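Local coordinates for phospholyase (Arthrobacter aurescens, PDB 5G4I), which catalyses, as a pyridoxal-phosphate enzyme of the class III aminotransferase family, a phosphate-eliminating lyase reaction, probably on ethanolamine phosphate, at residues A[108-113]-A[271-276]; A[112-117]-A[289-294]; A[177-182]-A[226-231]; A[369-374]-A[409-414]; A[140-145]-A[155-160]. One frame throughout, in Å; residues are numbered along the deposited sequence.

Contact 1: residues A[108-113]-A[271-276]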
# COMPACT_ATOMS: atom_id res chain seq x y z
N ASP A 108 10.35 19.23 13.50
CA ASP A 108 10.93 19.70 14.76
C ASP A 108 10.48 18.92 15.94
O ASP A 108 9.71 18.06 15.85
CB ASP A 108 10.34 21.00 15.27
CG ASP A 108 10.42 22.05 14.41
OD1 ASP A 108 11.41 22.10 13.66
OD2 ASP A 108 9.49 22.89 14.57
N GLY A 109 10.92 19.37 17.10
CA GLY A 109 10.42 18.75 18.34
C GLY A 109 10.85 17.28 18.48
O GLY A 109 11.89 16.82 18.05
N ALA A 110 9.90 16.45 18.97
CA ALA A 110 10.17 15.05 19.23
C ALA A 110 9.87 14.13 17.99
O ALA A 110 10.00 12.93 18.11
CB ALA A 110 9.30 14.60 20.40
N LEU A 111 9.54 14.77 16.86
CA LEU A 111 9.28 13.99 15.61
C LEU A 111 10.57 13.68 14.91
O LEU A 111 11.10 14.52 14.12
CB LEU A 111 8.26 14.75 14.77
CG LEU A 111 6.85 14.88 15.34
CD1 LEU A 111 5.96 15.89 14.60
CD2 LEU A 111 6.15 13.51 15.41
N GLU A 112 11.15 12.53 15.22
CA GLU A 112 12.51 12.18 14.87
C GLU A 112 12.74 10.76 14.44
O GLU A 112 13.86 10.34 14.21
CB GLU A 112 13.48 12.55 15.98
CG GLU A 112 13.30 11.87 17.21
CD GLU A 112 14.27 12.44 18.29
OE1 GLU A 112 15.25 13.19 18.00
OE2 GLU A 112 14.03 12.13 19.44
N ARG A 113 11.65 9.98 14.15
CA ARG A 113 11.73 8.64 13.57
C ARG A 113 10.66 8.42 12.44
O ARG A 113 9.67 9.18 12.43
CB ARG A 113 11.53 7.55 14.65
CG ARG A 113 12.67 7.48 15.75
CD ARG A 113 14.05 7.15 15.23
NE ARG A 113 14.98 7.03 16.40
CZ ARG A 113 15.65 8.04 16.93
NH1 ARG A 113 15.53 9.26 16.50
NH2 ARG A 113 16.40 7.78 18.04
N ASN A 271 -1.58 25.59 17.26
CA ASN A 271 -0.55 25.47 18.27
C ASN A 271 -0.57 24.05 18.89
O ASN A 271 -1.01 23.78 20.03
CB ASN A 271 -0.75 26.54 19.37
CG ASN A 271 0.39 26.54 20.38
OD1 ASN A 271 1.53 26.07 20.13
ND2 ASN A 271 0.08 27.04 21.58
N VAL A 272 -0.12 23.09 18.07
CA VAL A 272 -0.17 21.66 18.38
C VAL A 272 1.08 20.95 17.81
O VAL A 272 1.61 21.36 16.75
CB VAL A 272 -1.43 20.97 17.78
CG1 VAL A 272 -1.38 20.79 16.24
CG2 VAL A 272 -1.72 19.60 18.41
N GLU A 273 1.58 19.96 18.55
CA GLU A 273 2.67 19.06 18.04
C GLU A 273 2.10 17.65 18.15
O GLU A 273 2.01 17.05 19.23
CB GLU A 273 3.99 19.12 18.81
CG GLU A 273 5.05 18.23 18.15
CD GLU A 273 6.38 18.19 18.93
OE1 GLU A 273 6.84 19.25 19.46
OE2 GLU A 273 7.00 17.10 19.07
N PRO A 274 1.65 17.06 17.01
CA PRO A 274 1.16 15.68 17.04
C PRO A 274 2.22 14.64 17.39
O PRO A 274 3.42 14.83 17.10
CB PRO A 274 0.65 15.45 15.60
CG PRO A 274 0.72 16.70 14.95
CD PRO A 274 1.70 17.61 15.65
N GLU A 275 1.78 13.50 17.95
CA GLU A 275 2.62 12.35 18.18
C GLU A 275 2.92 11.53 16.89
O GLU A 275 3.93 10.82 16.82
CB GLU A 275 2.12 11.39 19.24
CG GLU A 275 2.02 12.01 20.63
CD GLU A 275 0.68 12.67 20.94
OE1 GLU A 275 -0.12 13.09 20.06
OE2 GLU A 275 0.37 12.85 22.20
N LEU A 276 1.96 11.63 15.95
CA LEU A 276 2.01 10.83 14.71
C LEU A 276 1.56 11.75 13.56
O LEU A 276 0.59 12.51 13.69
CB LEU A 276 0.94 9.67 14.78
CG LEU A 276 1.32 8.52 15.80
CD1 LEU A 276 0.05 7.82 16.36
CD2 LEU A 276 2.27 7.54 15.15
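Gly109 faces Glu273 and Leu111 faces Glu275 where the loop leading into strand 113-117 meets the loop leading into strand 276-279; the first forms a type II' beta turn from Asp108 to Leu111, and the CA atoms of Gly109 and Glu273 are 7.8 Å apart. Glu273 reaches across to the turn: CG lies anti to the backbone N (chi1 -177°), and the chain stays extended beyond it. There OE2 of Glu273 accepts the N-H of Ala110 at 3.0 Å in a fairly straight bond of 161°. The donor arrives on the syn side, tilted out of the carboxylate plane. The same OE2 lies 3.6 Å from Ala110 CB, while OE1 rests 3.8 Å from Gly109 CA, a residue with positive phi and no CB. Deeper in, Leu111 covers the backbone of the second loop. Its CD2 approaches Pro274 O at 3.5 Å and Glu275 O at 3.8 Å, and CD1 lies 3.7 Å from Pro274 O. Tyr267 and Val293 add to the apolar surroundings of Leu111, while the Glu275 carboxylate turns from the contact to Arg242 and to the amide of Val248. The outer half is thus a solvent-exposed carboxylate-to-amide clasp and the inner half a leucine against carbonyl groups; the Glu273 charge probably gains from the turn amide dipole, although the like charge of Asp108 is not far off.

Contact 2: residues A[112-117]-A[289-294]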
# COMPACT_ATOMS: atom_id res chain seq x y z
N GLU A 112 11.15 12.53 15.22
CA GLU A 112 12.51 12.18 14.87
C GLU A 112 12.74 10.76 14.44
O GLU A 112 13.86 10.34 14.21
CB GLU A 112 13.48 12.55 15.98
CG GLU A 112 13.30 11.87 17.21
CD GLU A 112 14.27 12.44 18.29
OE1 GLU A 112 15.25 13.19 18.00
OE2 GLU A 112 14.03 12.13 19.44
N ARG A 113 11.65 9.98 14.15
CA ARG A 113 11.73 8.64 13.57
C ARG A 113 10.66 8.42 12.44
O ARG A 113 9.67 9.18 12.43
CB ARG A 113 11.53 7.55 14.65
CG ARG A 113 12.67 7.48 15.75
CD ARG A 113 14.05 7.15 15.23
NE ARG A 113 14.98 7.03 16.40
CZ ARG A 113 15.65 8.04 16.93
NH1 ARG A 113 15.53 9.26 16.50
NH2 ARG A 113 16.40 7.78 18.04
N LEU A 114 10.88 7.40 11.61
CA LEU A 114 10.04 7.23 10.43
C LEU A 114 9.76 5.73 10.21
O LEU A 114 10.67 4.87 10.33
CB LEU A 114 10.90 7.76 9.21
CG LEU A 114 10.59 7.50 7.76
CD1 LEU A 114 9.32 8.30 7.46
CD2 LEU A 114 11.58 8.00 6.75
N PHE A 115 8.50 5.42 9.79
CA PHE A 115 8.11 4.17 9.12
C PHE A 115 7.72 4.55 7.66
O PHE A 115 6.77 5.36 7.47
CB PHE A 115 6.88 3.53 9.75
CG PHE A 115 7.02 3.07 11.20
CD1 PHE A 115 6.73 3.91 12.24
CD2 PHE A 115 7.38 1.77 11.46
CE1 PHE A 115 6.83 3.43 13.59
CE2 PHE A 115 7.49 1.28 12.76
CZ PHE A 115 7.22 2.14 13.83
N LEU A 116 8.33 3.95 6.67
CA LEU A 116 7.90 4.20 5.29
C LEU A 116 6.80 3.16 4.89
O LEU A 116 6.76 2.02 5.40
CB LEU A 116 9.13 4.10 4.36
CG LEU A 116 10.02 5.33 4.40
CD1 LEU A 116 11.44 5.07 3.87
CD2 LEU A 116 9.43 6.51 3.62
N THR A 117 5.95 3.58 3.92
CA THR A 117 4.88 2.74 3.38
C THR A 117 4.81 3.02 1.87
O THR A 117 5.64 3.77 1.32
CB THR A 117 3.49 3.01 4.04
OG1 THR A 117 3.01 4.29 3.58
CG2 THR A 117 3.53 2.89 5.57
N ILE A 289 4.36 6.01 -2.59
CA ILE A 289 5.14 6.22 -1.34
C ILE A 289 4.14 6.86 -0.33
O ILE A 289 3.36 7.77 -0.69
CB ILE A 289 6.38 7.15 -1.48
CG1 ILE A 289 7.24 6.87 -2.70
CG2 ILE A 289 7.24 7.13 -0.21
CD1 ILE A 289 8.34 7.91 -2.92
N GLY A 290 4.25 6.40 0.94
CA GLY A 290 3.66 7.05 2.08
C GLY A 290 4.62 6.96 3.27
O GLY A 290 5.69 6.40 3.19
N ALA A 291 4.20 7.58 4.37
CA ALA A 291 5.01 7.50 5.64
C ALA A 291 4.19 7.80 6.86
O ALA A 291 3.21 8.54 6.83
CB ALA A 291 6.22 8.49 5.59
N VAL A 292 4.70 7.27 8.02
CA VAL A 292 4.28 7.68 9.37
C VAL A 292 5.58 8.25 10.05
O VAL A 292 6.60 7.55 10.19
CB VAL A 292 3.79 6.48 10.18
CG1 VAL A 292 3.42 6.96 11.60
CG2 VAL A 292 2.66 5.76 9.52
N VAL A 293 5.56 9.53 10.42
CA VAL A 293 6.64 10.19 11.23
C VAL A 293 6.18 10.24 12.70
O VAL A 293 5.00 10.55 12.99
CB VAL A 293 7.02 11.57 10.61
CG1 VAL A 293 7.86 12.41 11.61
CG2 VAL A 293 7.68 11.40 9.26
N THR A 294 7.07 9.84 13.62
CA THR A 294 6.68 9.68 15.03
C THR A 294 7.89 9.93 15.95
O THR A 294 8.96 10.39 15.49
CB THR A 294 5.92 8.38 15.26
OG1 THR A 294 5.23 8.39 16.56
CG2 THR A 294 6.81 7.15 15.17
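Phe115 and Val292 exchange both backbone hydrogen bonds, each 2.9 Å from N to O, at the middle of an antiparallel pair whose strands, 113-117 and 290-294, run at 163° to each other. Packing is tight towards Thr117 and Gly290. Thr117 OG1, between the backbone N and the carbonyl carbon (chi1 72°), presses to 3.2 Å from Gly290 CA, and its polar partner is Ser119 O. On the face of Leu114 and Leu116, Leu114 CD1 touches Ala291 CB at 3.6 Å and Val293 CG2 at 3.9 Å, backed by helix 94-104. On the other face Thr294 CG2 meets Phe115 CE1 at 4.0 Å, at the ring edge and near its plane. The outer end is looser. Thr294 O takes two amides, Arg113 N at 3.0 Å and Glu112 N at 3.1 Å, which reach it from opposite faces of its plane; both residues face Thr294, a classic beta bulge. Here the Glu112 side chain stands in solvent, while the bent Arg113 chain leads off towards helix 296-305 and Ala25 of the second subunit. Strand 113-117 is outermost in the chain's sheet, and Leu114 also makes backbone bonds to the second subunit. Strand 290-294, antiparallel to both neighbours 113-117 and 276-279 in a mostly parallel seven-stranded sheet, with the cofactor near Gly290, is typical of the large domain of fold type I pyridoxal-phosphate enzymes.

Contact 3: residues A[177-182]-A[226-231]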
# COMPACT_ATOMS: atom_id res chain seq x y z
N PRO A 177 -15.99 23.16 13.94
CA PRO A 177 -16.53 24.54 13.84
C PRO A 177 -15.88 25.34 12.67
O PRO A 177 -14.65 25.23 12.44
CB PRO A 177 -16.21 25.16 15.18
CG PRO A 177 -15.06 24.39 15.70
CD PRO A 177 -15.31 22.98 15.23
N ASP A 178 -16.71 26.14 11.97
CA ASP A 178 -16.29 26.94 10.85
C ASP A 178 -16.74 28.43 11.11
O ASP A 178 -17.94 28.64 11.24
CB ASP A 178 -16.88 26.41 9.56
CG ASP A 178 -16.39 27.14 8.26
OD1 ASP A 178 -15.49 27.93 8.31
OD2 ASP A 178 -17.02 26.77 7.21
N VAL A 179 -15.78 29.35 11.17
CA VAL A 179 -16.10 30.80 11.45
C VAL A 179 -16.43 31.54 10.16
O VAL A 179 -16.80 32.74 10.25
CB VAL A 179 -14.96 31.54 12.20
CG1 VAL A 179 -14.60 30.83 13.50
CG2 VAL A 179 -13.73 31.75 11.36
N SER A 180 -16.35 30.89 8.99
CA SER A 180 -16.66 31.54 7.68
C SER A 180 -18.04 32.17 7.69
O SER A 180 -19.05 31.53 7.96
CB SER A 180 -16.57 30.53 6.49
OG SER A 180 -15.28 29.97 6.34
N GLY A 181 -18.06 33.48 7.47
CA GLY A 181 -19.34 34.20 7.45
C GLY A 181 -20.07 34.41 8.79
O GLY A 181 -21.22 34.84 8.80
N ILE A 182 -19.42 34.15 9.92
CA ILE A 182 -20.00 34.32 11.27
C ILE A 182 -19.51 35.64 11.85
O ILE A 182 -18.36 36.01 11.66
CB ILE A 182 -19.54 33.10 12.15
CG1 ILE A 182 -20.15 31.81 11.57
CG2 ILE A 182 -19.87 33.21 13.64
CD1 ILE A 182 -21.65 31.69 11.66
N LEU A 226 -13.44 22.90 3.28
CA LEU A 226 -12.38 23.85 3.55
C LEU A 226 -12.69 24.85 4.66
O LEU A 226 -12.94 26.06 4.45
CB LEU A 226 -11.92 24.61 2.23
CG LEU A 226 -11.05 23.84 1.30
CD1 LEU A 226 -10.88 24.65 -0.04
CD2 LEU A 226 -9.65 23.57 1.91
N LEU A 227 -12.82 24.31 5.87
CA LEU A 227 -13.26 25.08 7.05
C LEU A 227 -12.18 26.02 7.62
O LEU A 227 -10.98 25.73 7.51
CB LEU A 227 -13.64 24.06 8.12
CG LEU A 227 -14.57 22.90 7.73
CD1 LEU A 227 -14.86 22.01 8.97
CD2 LEU A 227 -15.87 23.36 7.12
N GLN A 228 -12.62 27.15 8.20
CA GLN A 228 -11.72 28.07 8.90
C GLN A 228 -12.05 27.94 10.39
O GLN A 228 -13.15 28.38 10.82
CB GLN A 228 -11.88 29.56 8.41
CG GLN A 228 -10.92 30.49 9.18
CD GLN A 228 -11.15 32.03 8.94
OE1 GLN A 228 -11.83 32.42 7.99
NE2 GLN A 228 -10.60 32.86 9.81
N LEU A 229 -11.15 27.40 11.18
CA LEU A 229 -11.49 27.11 12.58
C LEU A 229 -11.27 28.31 13.49
O LEU A 229 -10.31 29.08 13.28
CB LEU A 229 -10.65 25.91 13.09
CG LEU A 229 -11.18 24.52 12.73
CD1 LEU A 229 -11.36 24.23 11.23
CD2 LEU A 229 -10.25 23.47 13.33
N PRO A 230 -12.08 28.39 14.58
CA PRO A 230 -11.70 29.36 15.64
C PRO A 230 -10.41 29.01 16.31
O PRO A 230 -10.08 27.80 16.50
CB PRO A 230 -12.91 29.27 16.66
CG PRO A 230 -13.57 27.99 16.37
CD PRO A 230 -13.15 27.47 15.01
N SER A 231 -9.60 30.00 16.74
CA SER A 231 -8.40 29.77 17.49
C SER A 231 -8.71 29.00 18.79
O SER A 231 -9.64 29.40 19.49
CB SER A 231 -7.72 31.11 17.90
OG SER A 231 -6.41 30.86 18.36
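Asp178 and Gln228 carry the polar part of the contact. Asp178 OD1 is gripped by three donors: Gln228 N across the contact at 3.0 Å, in a nearly straight bond, and Ser180 N at 3.2 Å approach from opposite faces of the carboxylate plane, while Ser180 OG at 2.8 Å lies nearer the plane on the syn side. A chi1 of -175°, with CG anti to the backbone N, carries CG towards Gln228, and OD2 is held by a salt bridge to Arg363. A backbone-to-backbone bond runs from Val179 N to Gln228 O at 2.8 Å, almost in line with the carbonyl bond. The apolar part lies beside it. Pro177 and Pro230 cross at about a right angle, CG of the former 3.7 Å from CD of the latter. The two methyls of Val179 divide between partners, CG1 reaching Pro230 CB at 3.9 Å and CG2 the amide carbon CD of Gln228 at 3.5 Å. Pro177 O is buried without a polar partner, against Leu229 CG at 3.6 Å. An Asx turn at Asp178, followed by a type II beta turn from Val179 to Ile182, forms the clasp by which the loop before helix 187-207 is fastened to the loop before helix 233-243.

Contact 4: residues A[369-374]-A[409-414]. With PO4 (phosphate ion), chain D.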
# COMPACT_ATOMS: atom_id res chain seq x y z
N PHE A 369 -7.15 26.43 -2.42
CA PHE A 369 -8.20 27.50 -2.26
C PHE A 369 -9.52 27.00 -2.73
O PHE A 369 -9.68 26.08 -3.55
CB PHE A 369 -7.86 28.85 -2.99
CG PHE A 369 -7.11 29.88 -2.15
CD1 PHE A 369 -7.78 30.78 -1.32
CD2 PHE A 369 -5.71 29.95 -2.23
CE1 PHE A 369 -7.14 31.63 -0.56
CE2 PHE A 369 -5.02 30.90 -1.43
CZ PHE A 369 -5.70 31.72 -0.69
N GLY A 370 -10.57 27.64 -2.21
CA GLY A 370 -11.93 27.36 -2.65
C GLY A 370 -12.89 28.52 -2.39
O GLY A 370 -12.60 29.45 -1.68
N ILE A 371 -14.05 28.40 -3.02
CA ILE A 371 -15.20 29.33 -2.76
C ILE A 371 -16.51 28.50 -2.73
O ILE A 371 -16.71 27.61 -3.56
CB ILE A 371 -15.29 30.45 -3.87
CG1 ILE A 371 -15.17 29.89 -5.30
CG2 ILE A 371 -14.25 31.52 -3.57
CD1 ILE A 371 -15.54 30.91 -6.41
N ASP A 372 -17.34 28.79 -2.10
CA ASP A 372 -18.71 28.30 -1.84
C ASP A 372 -19.63 28.89 -2.88
O ASP A 372 -19.58 30.12 -3.07
CB ASP A 372 -19.44 29.02 -0.68
CG ASP A 372 -19.02 28.78 0.62
OD1 ASP A 372 -18.34 27.90 0.95
OD2 ASP A 372 -18.93 29.81 1.24
N ILE A 373 -20.29 28.00 -3.62
CA ILE A 373 -21.23 28.46 -4.71
C ILE A 373 -22.67 28.36 -4.15
O ILE A 373 -23.09 27.31 -3.60
CB ILE A 373 -21.03 27.60 -5.94
CG1 ILE A 373 -19.57 27.64 -6.47
CG2 ILE A 373 -21.97 27.97 -7.13
CD1 ILE A 373 -18.97 29.02 -6.69
N ILE A 374 -23.39 29.51 -4.26
CA ILE A 374 -24.73 29.71 -3.63
C ILE A 374 -25.73 30.28 -4.64
O ILE A 374 -25.38 30.78 -5.71
CB ILE A 374 -24.61 30.60 -2.41
CG1 ILE A 374 -24.09 31.98 -2.79
CG2 ILE A 374 -23.79 29.89 -1.31
CD1 ILE A 374 -24.17 33.00 -1.67
N ASN A 409 -20.79 21.88 -3.15
CA ASN A 409 -20.80 23.26 -3.68
C ASN A 409 -19.57 24.10 -3.41
O ASN A 409 -19.62 25.32 -3.56
CB ASN A 409 -22.04 23.99 -3.16
CG ASN A 409 -21.92 24.37 -1.71
OD1 ASN A 409 -21.58 23.50 -0.88
ND2 ASN A 409 -22.17 25.58 -1.35
N VAL A 410 -18.46 23.48 -2.93
CA VAL A 410 -17.22 24.26 -2.73
C VAL A 410 -16.27 23.97 -3.88
O VAL A 410 -15.81 22.86 -4.06
CB VAL A 410 -16.57 23.98 -1.38
CG1 VAL A 410 -15.29 24.80 -1.22
CG2 VAL A 410 -17.53 24.20 -0.22
N LEU A 411 -16.08 25.00 -4.73
CA LEU A 411 -15.22 24.88 -5.90
C LEU A 411 -13.78 24.85 -5.42
O LEU A 411 -13.45 25.67 -4.57
CB LEU A 411 -15.62 26.10 -6.84
CG LEU A 411 -15.41 26.01 -8.27
CD1 LEU A 411 -16.32 24.97 -8.92
CD2 LEU A 411 -15.64 27.35 -8.88
N LYS A 412 -13.04 23.82 -5.85
CA LYS A 412 -11.72 23.50 -5.30
C LYS A 412 -10.63 23.65 -6.33
O LYS A 412 -10.71 23.04 -7.42
CB LYS A 412 -11.69 22.11 -4.89
CG LYS A 412 -10.40 21.64 -4.29
CD LYS A 412 -10.14 20.21 -4.69
CE LYS A 412 -10.41 19.17 -3.67
NZ LYS A 412 -9.73 17.90 -3.98
N MET A 413 -9.55 24.30 -5.88
CA MET A 413 -8.39 24.54 -6.80
C MET A 413 -7.11 24.30 -6.07
O MET A 413 -6.94 24.84 -4.93
CB MET A 413 -8.47 25.92 -7.19
CG MET A 413 -9.66 26.08 -8.13
SD MET A 413 -10.49 27.60 -8.37
CE MET A 413 -10.20 29.05 -7.41
N ARG A 414 -6.31 23.42 -6.65
CA ARG A 414 -5.21 22.76 -5.93
C ARG A 414 -4.28 22.27 -7.00
O ARG A 414 -4.12 21.09 -7.21
CB ARG A 414 -5.77 21.60 -5.00
CG ARG A 414 -4.69 20.75 -4.22
CD ARG A 414 -5.20 19.36 -3.73
NE ARG A 414 -5.48 18.58 -4.94
CZ ARG A 414 -6.13 17.40 -4.93
NH1 ARG A 414 -6.31 16.72 -3.77
NH2 ARG A 414 -6.40 16.71 -6.03
P PO4 D . -8.38 13.84 -4.49
O1 PO4 D . -8.03 14.60 -3.35
O2 PO4 D . -7.40 13.88 -5.66
O3 PO4 D . -9.37 14.86 -5.04
O4 PO4 D . -8.99 12.47 -4.31
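In the mixed sheet that places strand 410-413 between 368-373 and 399-404, this contact pairs Phe369 with Met413 and Ile371 with Leu411. Backbone hydrogen bonds join both pairs, and Gly370 CA comes to 3.0 Å from Leu411 O. Side chains of Ile371 and Leu411 lie side by side, pointing the same way, and Leu411 continues to helix 384-396. At one end, Asn409 closes the pair twice: its O accepts Ile373 N at 2.8 Å, and its ND2 returns to Ile373 O at 3.0 Å in a bond of 169°, the acceptor in the plane of the Asn409 amide and the donor tilted from the Ile373 carbonyl plane. At the other end, the side chains of Lys412 and Arg414 reach a bound phosphate ion, probably from the crystallisation liquor. Arg414 grips it with two bonds, NH1 to phosphate O1 at 2.8 Å and NH2 to phosphate O2 at 3.0 Å, the phosphorus lying in the guanidinium plane. Lys412 NZ stands over one face of that guanidinium, towards its rim, and comes to 3.2 Å from phosphate O3. Tyr61 and Gln254 of the same chain and Arg90 of the second subunit also hydrogen-bond the ion. So much positive charge around one anion, next to the cofactor-binding Gln254, is consistent with a place that could hold the phosphate of a substrate.

Contact 5: residues A[140-145]-A[155-160]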
# COMPACT_ATOMS: atom_id res chain seq x y z
N VAL A 140 -12.03 6.21 18.44
CA VAL A 140 -11.55 7.15 17.41
C VAL A 140 -12.44 8.36 17.33
O VAL A 140 -13.68 8.25 17.14
CB VAL A 140 -11.45 6.43 16.05
CG1 VAL A 140 -11.08 7.42 14.92
CG2 VAL A 140 -10.49 5.27 16.09
N LEU A 141 -11.86 9.58 17.38
CA LEU A 141 -12.55 10.84 17.07
C LEU A 141 -12.14 11.31 15.67
O LEU A 141 -10.92 11.43 15.41
CB LEU A 141 -12.15 11.92 18.10
CG LEU A 141 -12.56 11.66 19.57
CD1 LEU A 141 -11.96 12.75 20.45
CD2 LEU A 141 -14.03 11.62 19.80
N VAL A 142 -13.12 11.50 14.81
CA VAL A 142 -12.91 12.00 13.46
C VAL A 142 -13.93 13.10 13.16
O VAL A 142 -14.97 13.23 13.89
CB VAL A 142 -13.05 10.95 12.33
CG1 VAL A 142 -11.80 10.10 12.21
CG2 VAL A 142 -14.35 10.14 12.47
N SER A 143 -13.80 13.90 12.07
CA SER A 143 -14.89 14.77 11.68
C SER A 143 -16.07 14.00 11.07
O SER A 143 -15.89 12.87 10.58
CB SER A 143 -14.40 15.81 10.62
OG SER A 143 -14.72 15.40 9.34
N ASP A 144 -17.25 14.64 11.09
CA ASP A 144 -18.46 14.10 10.48
C ASP A 144 -18.54 14.22 8.98
O ASP A 144 -19.56 13.78 8.42
CB ASP A 144 -19.71 14.67 11.13
CG ASP A 144 -19.97 16.09 10.82
OD1 ASP A 144 -19.28 16.79 10.04
OD2 ASP A 144 -20.93 16.62 11.52
N PHE A 145 -17.47 14.62 8.27
CA PHE A 145 -17.47 14.52 6.79
C PHE A 145 -15.99 14.40 6.33
O PHE A 145 -15.42 15.32 5.73
CB PHE A 145 -18.26 15.65 6.12
CG PHE A 145 -18.80 15.25 4.75
CD1 PHE A 145 -19.89 14.45 4.68
CD2 PHE A 145 -18.11 15.61 3.61
CE1 PHE A 145 -20.38 14.01 3.42
CE2 PHE A 145 -18.67 15.20 2.34
CZ PHE A 145 -19.72 14.43 2.33
N ALA A 155 -12.42 2.11 6.70
CA ALA A 155 -13.82 2.11 6.33
C ALA A 155 -14.76 2.24 7.51
O ALA A 155 -15.73 2.99 7.41
CB ALA A 155 -14.14 0.81 5.57
N GLU A 156 -14.39 1.59 8.62
CA GLU A 156 -15.22 1.66 9.84
C GLU A 156 -15.30 3.05 10.45
O GLU A 156 -16.18 3.26 11.35
CB GLU A 156 -14.71 0.64 10.88
CG GLU A 156 -14.92 -0.84 10.45
CD GLU A 156 -14.29 -1.85 11.38
OE1 GLU A 156 -13.54 -1.47 12.30
OE2 GLU A 156 -14.38 -3.06 11.12
N ILE A 157 -14.38 3.97 10.09
CA ILE A 157 -14.40 5.34 10.67
C ILE A 157 -14.83 6.37 9.63
O ILE A 157 -14.87 7.56 9.93
CB ILE A 157 -13.04 5.71 11.31
CG1 ILE A 157 -11.97 6.10 10.26
CG2 ILE A 157 -12.54 4.63 12.24
CD1 ILE A 157 -10.62 6.51 10.80
N THR A 158 -15.11 5.96 8.36
CA THR A 158 -15.37 6.87 7.25
C THR A 158 -16.77 7.53 7.31
O THR A 158 -17.78 6.82 7.40
CB THR A 158 -15.21 6.14 5.90
OG1 THR A 158 -13.83 5.69 5.75
CG2 THR A 158 -15.54 6.99 4.73
N THR A 159 -16.82 8.89 7.21
CA THR A 159 -18.06 9.66 7.26
C THR A 159 -18.32 10.47 5.97
O THR A 159 -19.52 10.89 5.76
CB THR A 159 -18.04 10.57 8.46
OG1 THR A 159 -16.91 11.46 8.36
CG2 THR A 159 -18.01 9.79 9.77
N GLY A 160 -17.34 10.72 5.12
CA GLY A 160 -17.47 11.61 3.97
C GLY A 160 -17.56 10.95 2.64
O GLY A 160 -17.56 11.64 1.58
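Thr159 OG1 donates to Ser143 O at 2.8 Å and also receives the amide of Ser146, just beyond the segment. OG1 lies between the backbone N and the carbonyl carbon of its own residue (chi1 59°), and the hydroxyl meets the Ser143 carbonyl somewhat tilted from its plane. Thr159 CB meanwhile rests 3.6 Å from Asp144 O. Ser143 OG accepts Phe145 N at 3.1 Å, closing an ST turn, while Glu224 is the outside partner of the same hydroxyl. Beyond it the Phe145 side chain, with CG anti to the backbone N (chi1 -154°), lays its ring over Gly160: the CA stands 3.7 Å from the ring centroid, almost on the ring normal, a CH-pi contact, and Phe145 CZ nears Gly160 O at 3.6 Å. Along the strand, Ile157 crosses Val140 and Val142 at about a right angle; its CG2 meets Val140 CG1 at 4.1 Å and its CD1 meets Val142 CG1 at 4.0 Å. These apolar tips lie against strands 171-174 and 214-217. The arrangement belongs to the turn where parallel strand 140-143 leaves the large sheet and the chain runs on to Tyr147 and His148 of the cofactor pocket, as in fold type I enzymes.

From the N-terminal side, contacts 1 and 2 open on one shared stretch, holding Glu112 and Arg113 in common, and close at 271-276 and 289-294. They touch at Glu275 and Thr294, joining the outer strand 113-117 to its neighbours in the large sheet. Nested within both loops, contact 5 closes a short excursion after strand 140-143 of the same sheet, and contact 3 follows it in series, tying the loops ahead of helices 187-207 and 233-243. Contact 4 opens only afterwards, pairing strands of the second sheet across the chain's centre from contacts 1 and 2. Leu226 of contact 3 packs on Phe369 and Gly370 of contact 4, so the loop at 226-231 rests against the second sheet.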